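Local coordinates for nuclear fusion protein BIK1 (Saccharomyces cerevisiae, PDB 6FC6) that binds microtubules, probably through its CAP-Gly domain, and is required for nuclear fusion, chromosome disjunction and nuclear segregation during mitosis, at residues M36-D50 / F59-Q73. Sequence-based numbering, arbitrary orientation.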
loop_
_atom_site.group_PDB
_atom_site.type_symbol
_atom_site.label_atom_id
_atom_site.label_comp_id
_atom_site.label_asym_id
_atom_site.label_seq_id
_atom_site.Cartn_x
_atom_site.Cartn_y
_atom_site.Cartn_z
ATOM N N MET A 36 2.216 -4.776 -9.871
ATOM C CA MET A 36 2.348 -4.994 -8.472
ATOM C C MET A 36 1.943 -3.718 -7.763
ATOM O O MET A 36 2.052 -2.657 -8.298
ATOM C CB MET A 36 3.788 -5.406 -8.087
ATOM C CG MET A 36 4.254 -6.742 -8.696
ATOM S SD MET A 36 3.211 -8.082 -8.117
ATOM C CE MET A 36 3.796 -9.632 -8.820
ATOM N N PHE A 37 1.447 -3.863 -6.543
ATOM C CA PHE A 37 0.904 -2.749 -5.773
ATOM C C PHE A 37 1.427 -2.766 -4.353
ATOM O O PHE A 37 1.680 -3.802 -3.772
ATOM C CB PHE A 37 -0.617 -2.751 -5.740
ATOM C CG PHE A 37 -1.235 -2.425 -7.064
ATOM C CD1 PHE A 37 -1.400 -3.424 -8.007
ATOM C CD2 PHE A 37 -1.572 -1.141 -7.395
ATOM C CE1 PHE A 37 -1.932 -3.079 -9.269
ATOM C CE2 PHE A 37 -2.098 -0.811 -8.625
ATOM C CZ PHE A 37 -2.226 -1.792 -9.573
ATOM N N ALA A 38 1.547 -1.571 -3.777
ATOM C CA ALA A 38 1.745 -1.461 -2.342
ATOM C C ALA A 38 0.388 -1.096 -1.773
ATOM O O ALA A 38 -0.234 -0.154 -2.250
ATOM C CB ALA A 38 2.731 -0.370 -2.059
ATOM N N GLY A 39 -0.061 -1.802 -0.760
ATOM C CA GLY A 39 -1.224 -1.431 -0.009
ATOM C C GLY A 39 -0.725 -0.723 1.236
ATOM O O GLY A 39 0.078 -1.284 2.009
ATOM N N VAL A 40 -1.196 0.509 1.422
ATOM C CA VAL A 40 -0.798 1.307 2.559
ATOM C C VAL A 40 -1.978 1.795 3.363
ATOM O O VAL A 40 -3.043 2.011 2.840
ATOM C CB VAL A 40 0.070 2.526 2.155
ATOM C CG1 VAL A 40 1.230 2.160 1.276
ATOM C CG2 VAL A 40 -0.732 3.566 1.427
ATOM N N ASP A 41 -1.771 2.010 4.646
ATOM C CA ASP A 41 -2.787 2.567 5.466
ATOM C C ASP A 41 -2.323 4.033 5.761
ATOM O O ASP A 41 -1.285 4.242 6.404
ATOM C CB ASP A 41 -2.882 1.798 6.750
ATOM C CG ASP A 41 -4.052 2.295 7.648
ATOM O OD1 ASP A 41 -4.565 3.381 7.399
ATOM O OD2 ASP A 41 -4.457 1.574 8.611
ATOM N N LEU A 42 -3.091 5.005 5.313
ATOM C CA LEU A 42 -2.697 6.439 5.514
ATOM C C LEU A 42 -3.139 7.014 6.878
ATOM O O LEU A 42 -2.899 8.165 7.145
ATOM C CB LEU A 42 -3.252 7.272 4.400
ATOM C CG LEU A 42 -2.810 6.841 3.023
ATOM C CD1 LEU A 42 -3.631 7.436 1.929
ATOM C CD2 LEU A 42 -1.350 7.189 2.795
ATOM N N LEU A 43 -3.783 6.216 7.715
ATOM C CA LEU A 43 -4.173 6.582 9.077
ATOM C C LEU A 43 -5.055 7.824 9.186
ATOM O O LEU A 43 -5.077 8.489 10.215
ATOM C CB LEU A 43 -2.910 6.786 9.926
ATOM C CG LEU A 43 -1.882 5.645 9.844
ATOM C CD1 LEU A 43 -0.634 5.982 10.647
ATOM C CD2 LEU A 43 -2.504 4.373 10.363
ATOM N N ALA A 44 -5.786 8.076 8.111
ATOM C CA ALA A 44 -6.786 9.058 7.959
ATOM C C ALA A 44 -7.565 8.714 6.697
ATOM O O ALA A 44 -7.078 7.981 5.810
ATOM C CB ALA A 44 -6.159 10.451 7.827
ATOM N N ASN A 45 -8.772 9.276 6.585
ATOM C CA ASN A 45 -9.611 8.984 5.451
ATOM C C ASN A 45 -9.272 9.715 4.169
ATOM O O ASN A 45 -10.167 10.268 3.533
ATOM C CB ASN A 45 -11.060 9.192 5.812
ATOM C CG ASN A 45 -11.551 8.193 6.812
ATOM O OD1 ASN A 45 -11.363 6.961 6.642
ATOM N ND2 ASN A 45 -12.238 8.671 7.810
ATOM N N ILE A 46 -7.990 9.732 3.820
ATOM C CA ILE A 46 -7.501 10.329 2.580
ATOM C C ILE A 46 -7.097 9.261 1.560
ATOM O O ILE A 46 -6.519 9.580 0.501
ATOM C CB ILE A 46 -6.336 11.284 2.843
ATOM C CG1 ILE A 46 -5.238 10.597 3.667
ATOM C CG2 ILE A 46 -6.874 12.502 3.633
ATOM C CD1 ILE A 46 -3.926 11.329 3.673
ATOM N N GLY A 47 -7.421 8.018 1.861
ATOM C CA GLY A 47 -7.287 6.908 0.916
ATOM C C GLY A 47 -8.575 6.635 0.202
ATOM O O GLY A 47 -9.379 7.502 0.056
ATOM N N LYS A 48 -8.776 5.428 -0.263
ATOM C CA LYS A 48 -9.920 5.045 -1.057
ATOM C C LYS A 48 -10.662 3.844 -0.573
ATOM O O LYS A 48 -11.725 3.557 -1.122
ATOM C CB LYS A 48 -9.470 4.774 -2.514
ATOM C CG LYS A 48 -9.080 6.066 -3.191
ATOM C CD LYS A 48 -8.802 5.905 -4.668
ATOM C CE LYS A 48 -8.519 7.267 -5.325
ATOM N NZ LYS A 48 -8.120 6.986 -6.744
ATOM N N ASN A 49 -10.127 3.077 0.394
ATOM C CA ASN A 49 -10.726 1.799 0.733
ATOM C C ASN A 49 -10.386 1.385 2.134
ATOM O O ASN A 49 -9.602 2.031 2.815
ATOM C CB ASN A 49 -10.238 0.701 -0.310
ATOM C CG ASN A 49 -8.730 0.445 -0.225
ATOM O OD1 ASN A 49 -8.183 0.152 0.854
ATOM N ND2 ASN A 49 -8.045 0.633 -1.332
ATOM N N ASP A 50 -10.994 0.272 2.559
ATOM C CA ASP A 50 -10.776 -0.327 3.867
ATOM C C ASP A 50 -9.854 -1.539 3.811
ATOM O O ASP A 50 -9.896 -2.414 4.681
ATOM C CB ASP A 50 -12.131 -0.770 4.448
ATOM C CG ASP A 50 -12.775 -1.915 3.634
ATOM O OD1 ASP A 50 -12.362 -2.213 2.464
ATOM O OD2 ASP A 50 -13.732 -2.502 4.136
ATOM N N PHE A 59 -5.561 -6.198 3.273
ATOM C CA PHE A 59 -4.978 -5.793 4.536
ATOM C C PHE A 59 -5.994 -5.063 5.415
ATOM O O PHE A 59 -7.074 -4.747 5.003
ATOM C CB PHE A 59 -3.781 -4.875 4.302
ATOM C CG PHE A 59 -4.117 -3.619 3.500
ATOM C CD1 PHE A 59 -4.065 -3.633 2.127
ATOM C CD2 PHE A 59 -4.273 -2.437 4.127
ATOM C CE1 PHE A 59 -4.276 -2.516 1.386
ATOM C CE2 PHE A 59 -4.498 -1.280 3.399
ATOM C CZ PHE A 59 -4.505 -1.307 2.016
ATOM N N GLN A 60 -5.560 -4.755 6.597
ATOM C CA GLN A 60 -6.386 -4.086 7.577
ATOM C C GLN A 60 -6.089 -2.560 7.597
ATOM O O GLN A 60 -4.924 -2.145 7.565
ATOM C CB GLN A 60 -6.058 -4.650 8.959
ATOM C CG GLN A 60 -6.981 -4.141 10.036
ATOM C CD GLN A 60 -6.760 -4.858 11.333
ATOM O OE1 GLN A 60 -5.710 -5.441 11.569
ATOM N NE2 GLN A 60 -7.775 -4.851 12.179
ATOM N N THR A 61 -7.150 -1.783 7.680
ATOM C CA THR A 61 -6.967 -0.311 7.801
ATOM C C THR A 61 -7.587 0.138 9.144
ATOM O O THR A 61 -8.558 -0.473 9.635
ATOM C CB THR A 61 -7.620 0.460 6.649
ATOM O OG1 THR A 61 -9.031 0.287 6.732
ATOM C CG2 THR A 61 -7.136 -0.018 5.363
ATOM N N GLU A 62 -7.060 1.208 9.665
ATOM C CA GLU A 62 -7.561 1.804 10.892
ATOM C C GLU A 62 -8.952 2.423 10.702
ATOM O O GLU A 62 -9.796 2.313 11.565
ATOM C CB GLU A 62 -6.551 2.875 11.336
ATOM C CG GLU A 62 -6.594 3.218 12.826
ATOM C CD GLU A 62 -6.355 1.947 13.701
ATOM O OE1 GLU A 62 -5.550 1.081 13.279
ATOM O OE2 GLU A 62 -7.039 1.753 14.726
ATOM N N TYR A 63 -9.173 3.046 9.562
ATOM C CA TYR A 63 -10.406 3.725 9.217
ATOM C C TYR A 63 -10.997 3.291 7.883
ATOM O O TYR A 63 -10.303 2.677 7.090
ATOM C CB TYR A 63 -10.210 5.272 9.227
ATOM C CG TYR A 63 -9.573 5.754 10.528
ATOM C CD1 TYR A 63 -10.303 5.725 11.730
ATOM C CD2 TYR A 63 -8.252 6.165 10.546
ATOM C CE1 TYR A 63 -9.754 6.172 12.914
ATOM C CE2 TYR A 63 -7.636 6.605 11.735
ATOM C CZ TYR A 63 -8.391 6.579 12.906
ATOM O OH TYR A 63 -7.822 6.966 14.042
ATOM N N PRO A 64 -12.284 3.565 7.662
ATOM C CA PRO A 64 -12.970 2.982 6.482
ATOM C C PRO A 64 -12.433 3.386 5.154
ATOM O O PRO A 64 -12.568 2.620 4.219
ATOM C CB PRO A 64 -14.436 3.440 6.620
ATOM C CG PRO A 64 -14.604 3.700 8.118
ATOM C CD PRO A 64 -13.247 4.301 8.524
ATOM N N GLN A 65 -11.803 4.553 5.059
ATOM C CA GLN A 65 -11.158 4.981 3.840
ATOM C C GLN A 65 -9.715 5.329 3.966
ATOM O O GLN A 65 -9.210 6.173 3.191
ATOM C CB GLN A 65 -11.965 6.143 3.165
ATOM C CG GLN A 65 -13.248 5.639 2.455
ATOM C CD GLN A 65 -14.469 5.563 3.371
ATOM O OE1 GLN A 65 -15.278 4.596 3.346
ATOM N NE2 GLN A 65 -14.640 6.595 4.175
ATOM N N SER A 66 -8.992 4.720 4.905
ATOM C CA SER A 66 -7.593 5.044 5.047
ATOM C C SER A 66 -6.676 4.163 4.228
ATOM O O SER A 66 -5.465 4.374 4.218
ATOM C CB SER A 66 -7.151 5.020 6.523
ATOM O OG SER A 66 -7.240 3.733 7.080
ATOM N N GLY A 67 -7.239 3.174 3.560
ATOM C CA GLY A 67 -6.399 2.282 2.768
ATOM C C GLY A 67 -6.271 2.751 1.340
ATOM O O GLY A 67 -7.193 3.389 0.802
ATOM N N LEU A 68 -5.106 2.489 0.742
ATOM C CA LEU A 68 -4.877 2.863 -0.675
ATOM C C LEU A 68 -3.912 1.876 -1.362
ATOM O O LEU A 68 -2.927 1.438 -0.740
ATOM C CB LEU A 68 -4.261 4.243 -0.712
ATOM C CG LEU A 68 -4.078 4.896 -2.077
ATOM C CD1 LEU A 68 -5.470 5.246 -2.662
ATOM C CD2 LEU A 68 -3.212 6.133 -1.949
ATOM N N PHE A 69 -4.240 1.474 -2.584
ATOM C CA PHE A 69 -3.363 0.662 -3.411
ATOM C C PHE A 69 -2.590 1.612 -4.297
ATOM O O PHE A 69 -3.215 2.363 -5.019
ATOM C CB PHE A 69 -4.094 -0.344 -4.281
ATOM C CG PHE A 69 -4.720 -1.439 -3.500
ATOM C CD1 PHE A 69 -3.928 -2.472 -2.971
ATOM C CD2 PHE A 69 -6.092 -1.460 -3.249
ATOM C CE1 PHE A 69 -4.478 -3.487 -2.215
ATOM C CE2 PHE A 69 -6.641 -2.473 -2.471
ATOM C CZ PHE A 69 -5.829 -3.506 -1.959
ATOM N N ILE A 70 -1.258 1.562 -4.276
ATOM C CA ILE A 70 -0.415 2.417 -5.107
ATOM C C ILE A 70 0.462 1.522 -5.961
ATOM O O ILE A 70 0.988 0.555 -5.448
ATOM C CB ILE A 70 0.503 3.272 -4.276
ATOM C CG1 ILE A 70 -0.312 4.105 -3.281
ATOM C CG2 ILE A 70 1.322 4.220 -5.213
ATOM C CD1 ILE A 70 0.537 4.830 -2.241
ATOM N N GLN A 71 0.659 1.867 -7.220
ATOM C CA GLN A 71 1.533 1.052 -8.100
ATOM C C GLN A 71 2.894 0.986 -7.482
ATOM O O GLN A 71 3.439 2.013 -7.037
ATOM C CB GLN A 71 1.653 1.688 -9.458
ATOM C CG GLN A 71 0.353 1.694 -10.237
ATOM C CD GLN A 71 0.590 2.228 -11.649
ATOM O OE1 GLN A 71 1.484 3.036 -11.876
ATOM N NE2 GLN A 71 -0.203 1.774 -12.591
ATOM N N LEU A 72 3.376 -0.223 -7.297
ATOM C CA LEU A 72 4.600 -0.449 -6.564
ATOM C C LEU A 72 5.787 0.388 -7.078
ATOM O O LEU A 72 6.611 0.847 -6.284
ATOM C CB LEU A 72 4.936 -1.914 -6.551
ATOM C CG LEU A 72 6.245 -2.303 -5.877
ATOM C CD1 LEU A 72 6.214 -1.961 -4.387
ATOM C CD2 LEU A 72 6.525 -3.782 -6.095
ATOM N N GLN A 73 5.888 0.565 -8.381
ATOM C CA GLN A 73 7.022 1.309 -8.948
ATOM C C GLN A 73 7.091 2.729 -8.450
ATOM O O GLN A 73 8.190 3.314 -8.352
ATOM C CB GLN A 73 7.041 1.245 -10.479
ATOM C CG GLN A 73 5.733 1.625 -11.148
ATOM C CD GLN A 73 4.795 0.424 -11.345
ATOM O OE1 GLN A 73 4.830 -0.605 -10.623
ATOM N NE2 GLN A 73 3.945 0.546 -12.351
HETATM O O HOH W 1 4.290 -3.359 -11.224
HETATM O O HOH W 2 -9.793 -2.890 7.358
#
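Asp41 and Ser66 join the end of strand 37-41 to the turn before strand 67-71. With CG anti to the backbone N (chi1 -176°), the Asp41 carboxylate is carried toward residues 62-66: OD1 accepts from Ser66 OG at 2.7 Å and, on the opposite face of its plane, from Leu43 N in an Asx turn, while OD2 takes Glu62 N at 2.8 Å on its syn side, tilted 26° out of the carboxylate plane. Replacing Asp41 by an alanine would probably leave Glu62 N and Ser66 OG without their acceptor and set the 62-66 loop freer to move. Asn45 OD1 receives Gln65 N at 2.9 Å.

The strands pair antiparallel through Ala38-Ile70 and Val40-Leu68, and Leu42 N extends the ladder to Ser66 O. Beyond it, Lys48 N and Asn49 N share Gly67 O in a classic beta bulge.

Apolar contacts flank this ladder. Val40 CG2 meets Ile70 CD1 at 4.1 Å, and the Phe59 ring lies with one face over Gly39, CE1 3.5 Å from Gly39 CA.

Asn49 OD1 accepts from Gly51 N, leaving ND2, 3.4 Å from Phe69 CD2, for the bound peptide's backbone, which Lys48 NZ also bonds. The bulge thus sets Lys48 over Leu68 and Asn49 against Phe69 at the CAP-Gly peptide site.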